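Local atomic coordinates of DNA alpha-glucosyltransferase (Enterobacteria phage T4, PDB entry 1XV5), a protein that is a bacteriophage glycosyltransferase of the GT-B class, built from two Rossmann-like domains that face each other across a cleft. Residues Phe381-Gln384 with Ser388-Cys391. Residues are numbered along the deposited sequence; the frame is centred on the assembly and turned at random.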
ATOM      1  N   PHE A 381      16.761   8.243  -1.464  1.00 13.89           N
ATOM      2  CA  PHE A 381      16.330   8.057  -0.082  1.00 13.24           C
ATOM      3  C   PHE A 381      15.283   6.953   0.039  1.00 13.50           C
ATOM      4  O   PHE A 381      15.386   6.073   0.893  1.00 12.61           O
ATOM      5  CB  PHE A 381      15.742   9.358   0.465  1.00 14.07           C
ATOM      6  CG  PHE A 381      15.320   9.275   1.907  1.00 15.20           C
ATOM      7  CD1 PHE A 381      16.269   9.235   2.923  1.00 14.40           C
ATOM      8  CD2 PHE A 381      13.972   9.247   2.249  1.00 14.77           C
ATOM      9  CE1 PHE A 381      15.884   9.170   4.261  1.00 14.80           C
ATOM     10  CE2 PHE A 381      13.574   9.182   3.580  1.00 16.18           C
ATOM     11  CZ  PHE A 381      14.533   9.144   4.594  1.00 15.91           C
ATOM     12  N   LEU A 382      14.267   7.014  -0.814  1.00 13.38           N
ATOM     13  CA  LEU A 382      13.202   6.025  -0.783  1.00 13.24           C
ATOM     14  C   LEU A 382      13.722   4.652  -1.198  1.00 12.25           C
ATOM     15  O   LEU A 382      13.267   3.633  -0.686  1.00 12.39           O
ATOM     16  CB  LEU A 382      12.048   6.483  -1.677  1.00 14.36           C
ATOM     17  CG  LEU A 382      11.384   7.769  -1.162  1.00 13.96           C
ATOM     18  CD1 LEU A 382      10.322   8.236  -2.148  1.00 16.75           C
ATOM     19  CD2 LEU A 382      10.767   7.525   0.216  1.00 13.58           C
ATOM     20  N   TYR A 383      14.678   4.631  -2.120  1.00 12.56           N
ATOM     21  CA  TYR A 383      15.282   3.375  -2.560  1.00 13.41           C
ATOM     22  C   TYR A 383      15.971   2.723  -1.355  1.00 14.39           C
ATOM     23  O   TYR A 383      15.762   1.544  -1.053  1.00 13.34           O
ATOM     24  CB  TYR A 383      16.310   3.659  -3.656  1.00 13.95           C
ATOM     25  CG  TYR A 383      17.261   2.517  -3.917  1.00 14.97           C
ATOM     26  CD1 TYR A 383      16.834   1.360  -4.568  1.00 16.90           C
ATOM     27  CD2 TYR A 383      18.587   2.584  -3.492  1.00 18.45           C
ATOM     28  CE1 TYR A 383      17.706   0.294  -4.789  1.00 20.22           C
ATOM     29  CE2 TYR A 383      19.467   1.522  -3.705  1.00 20.20           C
ATOM     30  CZ  TYR A 383      19.019   0.384  -4.355  1.00 22.63           C
ATOM     31  OH  TYR A 383      19.887  -0.661  -4.583  1.00 23.70           O
ATOM     32  N   GLN A 384      16.796   3.506  -0.664  1.00 13.19           N
ATOM     33  CA  GLN A 384      17.510   3.015   0.508  1.00 13.67           C
ATOM     34  C   GLN A 384      16.544   2.578   1.603  1.00 13.76           C
ATOM     35  O   GLN A 384      16.795   1.617   2.325  1.00 13.70           O
ATOM     36  CB  GLN A 384      18.436   4.106   1.060  1.00 14.13           C
ATOM     37  CG  GLN A 384      19.652   4.381   0.189  1.00 18.58           C
ATOM     38  CD  GLN A 384      20.649   3.236   0.212  1.00 23.56           C
ATOM     39  OE1 GLN A 384      21.487   3.104  -0.682  1.00 28.87           O
ATOM     40  NE2 GLN A 384      20.570   2.406   1.244  1.00 25.72           N
ATOM     41  N   SER A 388      12.791  -3.387  -2.722  1.00 13.01           N
ATOM     42  CA  SER A 388      12.660  -4.831  -2.534  1.00 14.43           C
ATOM     43  C   SER A 388      14.001  -5.520  -2.286  1.00 15.57           C
ATOM     44  O   SER A 388      14.078  -6.485  -1.523  1.00 16.47           O
ATOM     45  CB  SER A 388      11.997  -5.463  -3.761  1.00 13.04           C
ATOM     46  OG  SER A 388      10.666  -5.008  -3.920  1.00 14.87           O
ATOM     47  N   SER A 389      15.055  -5.026  -2.932  1.00 16.00           N
ATOM     48  CA  SER A 389      16.377  -5.630  -2.789  1.00 17.62           C
ATOM     49  C   SER A 389      16.833  -5.691  -1.337  1.00 17.34           C
ATOM     50  O   SER A 389      17.605  -6.576  -0.959  1.00 18.47           O
ATOM     51  CB  SER A 389      17.413  -4.872  -3.633  1.00 16.79           C
ATOM     52  OG  SER A 389      17.638  -3.564  -3.142  1.00 17.64           O
ATOM     53  N   PHE A 390      16.347  -4.758  -0.526  1.00 15.16           N
ATOM     54  CA  PHE A 390      16.692  -4.706   0.887  1.00 15.47           C
ATOM     55  C   PHE A 390      15.660  -5.395   1.776  1.00 15.49           C
ATOM     56  O   PHE A 390      15.979  -6.321   2.523  1.00 14.89           O
ATOM     57  CB  PHE A 390      16.800  -3.255   1.367  1.00 16.00           C
ATOM     58  CG  PHE A 390      17.841  -2.447   0.656  1.00 17.11           C
ATOM     59  CD1 PHE A 390      19.186  -2.791   0.733  1.00 18.98           C
ATOM     60  CD2 PHE A 390      17.478  -1.318  -0.075  1.00 15.09           C
ATOM     61  CE1 PHE A 390      20.155  -2.019   0.094  1.00 19.21           C
ATOM     62  CE2 PHE A 390      18.438  -0.540  -0.717  1.00 15.90           C
ATOM     63  CZ  PHE A 390      19.781  -0.891  -0.631  1.00 18.18           C
ATOM     64  N   CYS A 391      14.418  -4.927   1.689  1.00 14.83           N
ATOM     65  CA  CYS A 391      13.345  -5.430   2.534  1.00 14.94           C
ATOM     66  C   CYS A 391      12.938  -6.887   2.352  1.00 14.47           C
ATOM     67  O   CYS A 391      12.761  -7.593   3.339  1.00 15.10           O
ATOM     68  CB  CYS A 391      12.126  -4.519   2.405  1.00 13.60           C
ATOM     69  SG  CYS A 391      12.523  -2.766   2.679  1.00 14.85           S
TER
HETATM   70  O   HOH W   1      20.427  -3.808  -3.298  1.00 43.75           O
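Phe390 and Tyr383 meet as an edge-to-face aromatic pair, a worked example of how two consecutive helices can be packed against each other by their rings where the chain turns. The edge of Phe390 is directed at one face of Tyr383, the centroids 5.2 Å apart and the planes at 62°. Phe390 CE2 stands above the tyrosine ring, displaced toward the rim, and comes within 3.8 Å of Tyr383 CE2. The tyrosine ring reaches the next helix because CG lies anti to the backbone N (chi1 164°), which brings its hydroxyl end toward helix 388-399.

A backbone carbonyl supplies the second kind of contact. Tyr383 O lies in the plane of the Phe390 ring, at its edge, 3.4 Å from Phe390 CE2, where the positively polarised ring hydrogens would suit a carbonyl oxygen. Side-chain packing adds Gln384, whose end lies beside the same ring near CZ. Arg333 ties into this group twice, forming a cation-pi contact with Phe390 and a hydrogen bond to Gln384 O.

Polar links are sparse and run through solvent. A water donates to Ser389 OG at 2.8 Å and makes a weak, 3.4 Å bond with Tyr383 OH, spanning hydroxyls too far apart to bond directly. Ser389 OG is also hydrogen-bonded to Asp387, just before its own segment, while it sits over the centre of one Phe390 face.

These contacts lie at the surface, where helix 368-386 gives way to helix 388-399, the C-terminal crossing from the second Rossmann-like domain back to the first that is characteristic of the GT-B fold.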